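Local coordinates for protein endoglucanase (Humicola insolens, PDB 1DYS) that hydrolyses internal beta-1,4-glucosidic linkages in cellulose, contributing to the breakdown of plant biomass, at residues 20-23 / 24-28; 329-332 / 333-336; 335-338 / 339-343. One frame throughout, in Å; residues are numbered along the deposited sequence.

Contact 1 (20-23 / 24-28); sequences KLDQ and TRQAF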
loop_
_atom_site.group_PDB
_atom_site.type_symbol
_atom_site.label_atom_id
_atom_site.label_comp_id
_atom_site.label_asym_id
_atom_site.label_seq_id
_atom_site.Cartn_x
_atom_site.Cartn_y
_atom_site.Cartn_z
ATOM N N LYS A 20 -16.760 -5.204 7.062
ATOM C CA LYS A 20 -16.690 -3.884 6.457
ATOM C C LYS A 20 -18.033 -3.447 5.878
ATOM O O LYS A 20 -18.416 -2.278 5.968
ATOM C CB LYS A 20 -15.625 -3.874 5.356
ATOM C CG LYS A 20 -14.231 -4.194 5.920
ATOM C CD LYS A 20 -13.267 -4.039 4.762
ATOM C CE LYS A 20 -11.983 -4.789 4.886
ATOM N NZ LYS A 20 -11.051 -4.437 3.779
ATOM N N LEU A 21 -18.805 -4.374 5.354
ATOM C CA LEU A 21 -20.127 -4.114 4.807
ATOM C C LEU A 21 -21.131 -3.663 5.862
ATOM O O LEU A 21 -22.158 -3.099 5.484
ATOM C CB LEU A 21 -20.694 -5.374 4.128
ATOM C CG LEU A 21 -20.102 -5.548 2.736
ATOM C CD1 LEU A 21 -20.390 -6.949 2.177
ATOM C CD2 LEU A 21 -20.599 -4.499 1.741
ATOM N N ASP A 22 -20.842 -3.981 7.122
ATOM C CA ASP A 22 -21.753 -3.470 8.166
ATOM C C ASP A 22 -21.896 -1.961 8.067
ATOM O O ASP A 22 -22.995 -1.410 8.231
ATOM C CB ASP A 22 -21.311 -3.885 9.567
ATOM C CG ASP A 22 -22.521 -4.259 10.404
ATOM O OD1 ASP A 22 -23.238 -5.174 9.951
ATOM O OD2 ASP A 22 -22.735 -3.633 11.475
ATOM N N GLN A 23 -20.813 -1.238 7.725
ATOM C CA GLN A 23 -20.915 0.206 7.544
ATOM C C GLN A 23 -21.951 0.529 6.482
ATOM O O GLN A 23 -22.757 1.458 6.628
ATOM C CB GLN A 23 -19.558 0.789 7.114
ATOM C CG GLN A 23 -19.623 2.292 6.875
ATOM C CD GLN A 23 -18.255 2.925 6.710
ATOM O OE1 GLN A 23 -18.166 4.148 6.542
ATOM N NE2 GLN A 23 -17.184 2.152 6.753
ATOM N N THR A 24 -21.966 -0.269 5.392
ATOM C CA THR A 24 -22.912 -0.015 4.307
ATOM C C THR A 24 -24.336 -0.257 4.758
ATOM O O THR A 24 -25.252 0.498 4.453
ATOM C CB THR A 24 -22.586 -0.890 3.062
ATOM O OG1 THR A 24 -21.154 -0.876 2.889
ATOM C CG2 THR A 24 -23.220 -0.343 1.805
ATOM N N ARG A 25 -24.549 -1.375 5.427
ATOM C CA ARG A 25 -25.840 -1.719 5.990
ATOM C C ARG A 25 -26.267 -0.628 6.965
ATOM O O ARG A 25 -27.407 -0.205 6.783
ATOM C CB ARG A 25 -25.783 -3.032 6.773
ATOM C CG ARG A 25 -27.154 -3.716 6.794
ATOM C CD ARG A 25 -26.984 -4.964 7.722
ATOM N NE ARG A 25 -26.799 -4.331 9.033
ATOM C CZ ARG A 25 -27.897 -3.923 9.688
ATOM N NH1 ARG A 25 -29.145 -4.118 9.281
ATOM N NH2 ARG A 25 -27.638 -3.282 10.800
ATOM N N GLN A 26 -25.381 -0.181 7.855
ATOM C CA GLN A 26 -25.768 0.958 8.705
ATOM C C GLN A 26 -26.136 2.205 7.915
ATOM O O GLN A 26 -27.114 2.901 8.253
ATOM C CB GLN A 26 -24.576 1.296 9.627
ATOM C CG GLN A 26 -24.336 0.196 10.672
ATOM C CD GLN A 26 -22.991 0.335 11.345
ATOM O OE1 GLN A 26 -22.442 -0.568 11.979
ATOM N NE2 GLN A 26 -22.345 1.491 11.237
ATOM N N ALA A 27 -25.417 2.570 6.852
ATOM C CA ALA A 27 -25.698 3.764 6.061
ATOM C C ALA A 27 -27.079 3.722 5.435
ATOM O O ALA A 27 -27.872 4.675 5.522
ATOM C CB ALA A 27 -24.623 3.988 4.997
ATOM N N PHE A 28 -27.456 2.594 4.838
ATOM C CA PHE A 28 -28.775 2.439 4.248
ATOM C C PHE A 28 -29.838 2.534 5.345
ATOM O O PHE A 28 -30.779 3.310 5.187
ATOM C CB PHE A 28 -28.912 1.103 3.519
ATOM C CG PHE A 28 -28.343 1.120 2.128
ATOM C CD1 PHE A 28 -28.701 2.073 1.188
ATOM C CD2 PHE A 28 -27.380 0.165 1.808
ATOM C CE1 PHE A 28 -28.140 2.062 -0.081
ATOM C CE2 PHE A 28 -26.834 0.151 0.525
ATOM C CZ PHE A 28 -27.205 1.072 -0.404
#

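Contact 2 (329-332 / 333-336); sequences MWFD and AYAQ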
loop_
_atom_site.group_PDB
_atom_site.type_symbol
_atom_site.label_atom_id
_atom_site.label_comp_id
_atom_site.label_asym_id
_atom_site.label_seq_id
_atom_site.Cartn_x
_atom_site.Cartn_y
_atom_site.Cartn_z
ATOM N N MET A 329 -8.726 0.471 0.543
ATOM C CA MET A 329 -9.432 1.196 1.598
ATOM C C MET A 329 -10.939 1.139 1.307
ATOM O O MET A 329 -11.317 1.128 0.143
ATOM C CB MET A 329 -8.913 2.630 1.581
ATOM C CG MET A 329 -8.294 3.273 2.777
ATOM S SD MET A 329 -6.935 2.424 3.565
ATOM C CE MET A 329 -5.568 3.551 3.288
ATOM N N TRP A 330 -11.757 1.032 2.338
ATOM C CA TRP A 330 -13.198 0.939 2.148
ATOM C C TRP A 330 -13.754 2.236 1.581
ATOM O O TRP A 330 -13.393 3.350 1.961
ATOM C CB TRP A 330 -13.833 0.631 3.502
ATOM C CG TRP A 330 -15.279 0.285 3.301
ATOM C CD1 TRP A 330 -16.366 1.000 3.646
ATOM C CD2 TRP A 330 -15.751 -0.942 2.717
ATOM N NE1 TRP A 330 -17.541 0.325 3.312
ATOM C CE2 TRP A 330 -17.149 -0.882 2.752
ATOM C CE3 TRP A 330 -15.144 -2.070 2.164
ATOM C CZ2 TRP A 330 -17.976 -1.891 2.253
ATOM C CZ3 TRP A 330 -15.939 -3.097 1.684
ATOM C CH2 TRP A 330 -17.353 -2.997 1.712
ATOM N N PHE A 331 -14.622 2.094 0.588
ATOM C CA PHE A 331 -15.210 3.194 -0.163
ATOM C C PHE A 331 -16.726 3.000 -0.073
ATOM O O PHE A 331 -17.311 2.389 -0.975
ATOM C CB PHE A 331 -14.687 3.136 -1.605
ATOM C CG PHE A 331 -15.087 4.256 -2.530
ATOM C CD1 PHE A 331 -15.822 5.346 -2.085
ATOM C CD2 PHE A 331 -14.680 4.233 -3.857
ATOM C CE1 PHE A 331 -16.171 6.381 -2.941
ATOM C CE2 PHE A 331 -15.028 5.249 -4.729
ATOM C CZ PHE A 331 -15.771 6.316 -4.260
ATOM N N ASP A 332 -17.268 3.475 1.066
ATOM C CA ASP A 332 -18.667 3.128 1.335
ATOM C C ASP A 332 -19.672 3.657 0.348
ATOM O O ASP A 332 -20.647 2.938 0.079
ATOM C CB ASP A 332 -18.986 3.476 2.795
ATOM C CG ASP A 332 -20.222 2.720 3.252
ATOM O OD1 ASP A 332 -20.086 1.492 3.408
ATOM O OD2 ASP A 332 -21.279 3.366 3.463
ATOM N N ALA A 333 -19.477 4.831 -0.276
ATOM C CA ALA A 333 -20.439 5.258 -1.283
ATOM C C ALA A 333 -20.447 4.299 -2.496
ATOM O O ALA A 333 -21.469 4.160 -3.159
ATOM C CB ALA A 333 -20.086 6.670 -1.743
ATOM N N TYR A 334 -19.268 3.746 -2.763
ATOM C CA TYR A 334 -19.188 2.786 -3.864
ATOM C C TYR A 334 -19.931 1.500 -3.498
ATOM O O TYR A 334 -20.620 0.970 -4.381
ATOM C CB TYR A 334 -17.731 2.568 -4.236
ATOM C CG TYR A 334 -17.534 1.907 -5.572
ATOM C CD1 TYR A 334 -17.674 0.525 -5.670
ATOM C CD2 TYR A 334 -17.200 2.595 -6.714
ATOM C CE1 TYR A 334 -17.491 -0.137 -6.877
ATOM C CE2 TYR A 334 -17.003 1.972 -7.925
ATOM C CZ TYR A 334 -17.152 0.593 -7.992
ATOM O OH TYR A 334 -16.980 -0.030 -9.199
ATOM N N ALA A 335 -19.744 1.048 -2.259
ATOM C CA ALA A 335 -20.463 -0.111 -1.764
ATOM C C ALA A 335 -21.981 0.125 -1.785
ATOM O O ALA A 335 -22.710 -0.761 -2.254
ATOM C CB ALA A 335 -20.047 -0.467 -0.349
ATOM N N GLN A 336 -22.442 1.309 -1.450
ATOM C CA GLN A 336 -23.878 1.623 -1.567
ATOM C C GLN A 336 -24.301 1.547 -3.017
ATOM O O GLN A 336 -25.328 0.934 -3.367
ATOM C CB GLN A 336 -24.158 3.011 -0.935
ATOM C CG GLN A 336 -23.958 3.001 0.573
ATOM C CD GLN A 336 -24.151 4.411 1.114
ATOM O OE1 GLN A 336 -25.193 5.007 0.789
ATOM N NE2 GLN A 336 -23.194 4.919 1.866
#

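Contact 3 (335-338 / 339-343); sequences AQML and TQNAH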
loop_
_atom_site.group_PDB
_atom_site.type_symbol
_atom_site.label_atom_id
_atom_site.label_comp_id
_atom_site.label_asym_id
_atom_site.label_seq_id
_atom_site.Cartn_x
_atom_site.Cartn_y
_atom_site.Cartn_z
ATOM N N ALA A 335 -19.744 1.048 -2.259
ATOM C CA ALA A 335 -20.463 -0.111 -1.764
ATOM C C ALA A 335 -21.981 0.125 -1.785
ATOM O O ALA A 335 -22.710 -0.761 -2.254
ATOM C CB ALA A 335 -20.047 -0.467 -0.349
ATOM N N GLN A 336 -22.442 1.309 -1.450
ATOM C CA GLN A 336 -23.878 1.623 -1.567
ATOM C C GLN A 336 -24.301 1.547 -3.017
ATOM O O GLN A 336 -25.328 0.934 -3.367
ATOM C CB GLN A 336 -24.158 3.011 -0.935
ATOM C CG GLN A 336 -23.958 3.001 0.573
ATOM C CD GLN A 336 -24.151 4.411 1.114
ATOM O OE1 GLN A 336 -25.193 5.007 0.789
ATOM N NE2 GLN A 336 -23.194 4.919 1.866
ATOM N N MET A 337 -23.533 2.067 -3.975
ATOM C CA MET A 337 -23.831 1.995 -5.386
ATOM C C MET A 337 -23.950 0.563 -5.890
ATOM O O MET A 337 -24.874 0.143 -6.611
ATOM C CB MET A 337 -22.825 2.803 -6.220
ATOM C CG MET A 337 -22.939 2.540 -7.715
ATOM S SD MET A 337 -21.476 2.929 -8.705
ATOM C CE MET A 337 -20.416 1.604 -8.093
ATOM N N LEU A 338 -22.987 -0.292 -5.470
ATOM C CA LEU A 338 -23.028 -1.680 -5.930
ATOM C C LEU A 338 -24.322 -2.350 -5.407
ATOM O O LEU A 338 -24.833 -3.231 -6.098
ATOM C CB LEU A 338 -21.836 -2.490 -5.442
ATOM C CG LEU A 338 -20.470 -2.110 -6.074
ATOM C CD1 LEU A 338 -19.394 -2.786 -5.236
ATOM C CD2 LEU A 338 -20.387 -2.433 -7.546
ATOM N N THR A 339 -24.770 -1.914 -4.246
ATOM C CA THR A 339 -25.959 -2.533 -3.646
ATOM C C THR A 339 -27.208 -2.086 -4.391
ATOM O O THR A 339 -27.984 -2.925 -4.818
ATOM C CB THR A 339 -26.077 -2.102 -2.182
ATOM O OG1 THR A 339 -24.930 -2.490 -1.404
ATOM C CG2 THR A 339 -27.286 -2.790 -1.538
ATOM N N GLN A 340 -27.400 -0.779 -4.511
ATOM C CA GLN A 340 -28.547 -0.303 -5.307
ATOM C C GLN A 340 -28.588 -0.877 -6.711
ATOM O O GLN A 340 -29.685 -1.030 -7.282
ATOM C CB GLN A 340 -28.494 1.231 -5.417
ATOM C CG GLN A 340 -28.482 1.970 -4.113
ATOM C CD GLN A 340 -28.250 3.460 -4.212
ATOM O OE1 GLN A 340 -29.206 4.230 -4.163
ATOM N NE2 GLN A 340 -26.998 3.881 -4.348
ATOM N N ASN A 341 -27.477 -1.168 -7.392
ATOM C CA ASN A 341 -27.454 -1.719 -8.738
ATOM C C ASN A 341 -27.212 -3.227 -8.771
ATOM O O ASN A 341 -26.952 -3.766 -9.859
ATOM C CB ASN A 341 -26.381 -1.044 -9.588
ATOM C CG ASN A 341 -26.762 0.406 -9.835
ATOM O OD1 ASN A 341 -27.640 0.707 -10.649
ATOM N ND2 ASN A 341 -26.099 1.307 -9.132
ATOM N N ALA A 342 -27.390 -3.852 -7.608
ATOM C CA ALA A 342 -27.109 -5.300 -7.562
ATOM C C ALA A 342 -27.984 -6.170 -8.455
ATOM O O ALA A 342 -29.138 -5.894 -8.760
ATOM C CB ALA A 342 -27.195 -5.818 -6.141
ATOM N N HIS A 343 -27.374 -7.307 -8.761
ATOM C CA HIS A 343 -28.020 -8.405 -9.489
ATOM C C HIS A 343 -29.290 -8.761 -8.727
ATOM O O HIS A 343 -29.312 -8.730 -7.504
ATOM C CB HIS A 343 -27.110 -9.635 -9.439
ATOM C CG HIS A 343 -27.547 -10.727 -10.353
ATOM N ND1 HIS A 343 -28.492 -11.667 -9.998
ATOM C CD2 HIS A 343 -27.155 -11.024 -11.618
ATOM C CE1 HIS A 343 -28.658 -12.489 -11.027
ATOM N NE2 HIS A 343 -27.845 -12.143 -12.017
#

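Contact 1 (20-23 / 24-28)
Two backbone N-H groups converge on the carbonyl oxygen of Leu21. Arg25 N reaches Leu21 O at 2.9 Å along a nearly straight N-H line (169°), whereas Thr24 N, one residue earlier, makes only a weak, strongly bent bond. The next two residues repeat the alpha-helical step: Gln26 N meets Asp22 O at 2.7 Å and Ala27 N meets Gln23 O. Among the side chains, Asp22 and Arg25 lie side by side, pointing the same way. Their charged groups are turned 35° apart, and Asp22 OD1 sits at the edge of the guanidinium, near its plane, 3.8 Å from Arg25 NE. That makes a long salt bridge, probably worth little more than a general attraction, and the same OD1 has a firmer partner in Gln44 NE2 of helix 34-46. The arginine chain runs extended as far as CD and then bends (chi3 68°), a turn that carries NE round to the carboxylate. Further along the helix, the methylene CG of Gln26 lies 3.2 Å from Asp22 O, alongside the same carbonyl. On the buried side Leu21 and Thr24 also lie alongside each other, Leu21 CD2 coming 3.8 Å from Thr24 OG1. Thr24 OG1, beside its own backbone N, is hydrogen-bonded to OD1 of Asp332 at the start of helix 332-340. Lys20 forms a salt bridge with Glu314, a probable substrate-binding residue. The backbone bonds and the Asp22-Arg25 pair are the i to i+3 and i to i+4 pattern of one alpha-helix, 15-29, on the outside of the distorted alpha/beta barrel of glycoside hydrolase family 6.

Contact 2 (329-332 / 333-336)
One face of the Phe331 ring is covered by Tyr334 CB, a CH-pi contact 3.7 Å from the ring centroid, and the two aromatic rings are inclined at 36° as an oblique pair. Phe331 CG stands anti to its N (chi1 -175°), which lays the ring against the first turn of the helix, with CE1 touching Ala333 CB. Trp330 brings CZ2 to within 3.6 Å of Ala335 CB, while at its edge and in its plane NE1 donates to Asp332 OD1 at 2.8 Å, meeting the anti lone pair of that oxygen. The other carboxylate oxygen, Asp332 OD2, receives Gln336 NE2 at 2.9 Å from above the carboxylate plane; Gln336 OE1 is hydrogen-bonded to Arg31 NH1. Held at both oxygens, and with OD1 shared with Thr24 OG1, this carboxylate has little freedom to turn. Phe331 is the N-cap residue, and Phe331 O takes Ala335 N at 3.1 Å, with a weaker bond from Tyr334 N. Gln336 N to Asp332 O continues the helix. Trp330 N bonds Glu97 of the second subunit. The chain here leaves the loop after strand 303-307 and enters helix 332-340, Phe331 packing on the loop residues Met321, Ala324 and Pro325, and Trp330 and Ala335 on helix 15-29.

Contact 3 (335-338 / 339-343)
Helix 332-340 runs out here: its i to i+4 bonds continue through Gln340 N to Gln336 O and Asn341 N to Met337 O, and Asn341 is the first residue to leave helical angles (phi -100°). Two side chains double the backbone bonds. Thr339 OG1 donates to Ala335 O at 2.9 Å while Thr339 N donates to the same oxygen at 3.1 Å, the two coming from opposite faces of the carbonyl plane. Its chi1 of -60° places OG1 next to its own N, within reach of the preceding turn. Asn341, two residues on, repeats the pattern. Its ND2 meets Met337 O at 3.0 Å, the oxygen lying 20° out of the amide plane, and Asn341 N reaches that oxygen at the same length from the other face. The amide also crosses Met337 obliquely, ND2 lying 3.7 Å from Met337 CG. With an alanine here the carboxamide is gone, and Met337 O would probably keep just the backbone N-H of the two donors, the flank of Met337 losing a packing contact. Past the last turn, Ala342 N bonds Thr339 O at 3.0 Å as the chain bends away. Thr339 faces inward, packing on Phe28 of helix 15-29, Asn36 and Val40 of helix 34-46, and Phe290, while Met337 and Leu338 lie on Ala288 of strand 288-289. A threonine hydroxyl returning to the i-4 carbonyl is a familiar helical feature; here it and the asparagine amide add second bonds to two carbonyls in the last turns of helix 332-340, near the close of the family 6 catalytic domain.

How the contacts relate
From the N terminus, contact 1 comes first, on helix 15-29; some 300 residues later contact 2 opens helix 332-340, and contact 3 finishes it. All three are local, so none closes a long loop, and none nests in or crosses another. Contact 1 is complete well before the others begin; contacts 2 and 3 overlap, sharing Ala335 and Gln336. In space contact 1 touches both. Its Gln23 NE2 lies against Trp330 CD1 of contact 2, and its Phe28 ring reaches the carbonyl of Gln336 in contact 3. The later part of helix 15-29 is thus packed against helix 332-340 and the loop before it, joining the two ends of the catalytic domain.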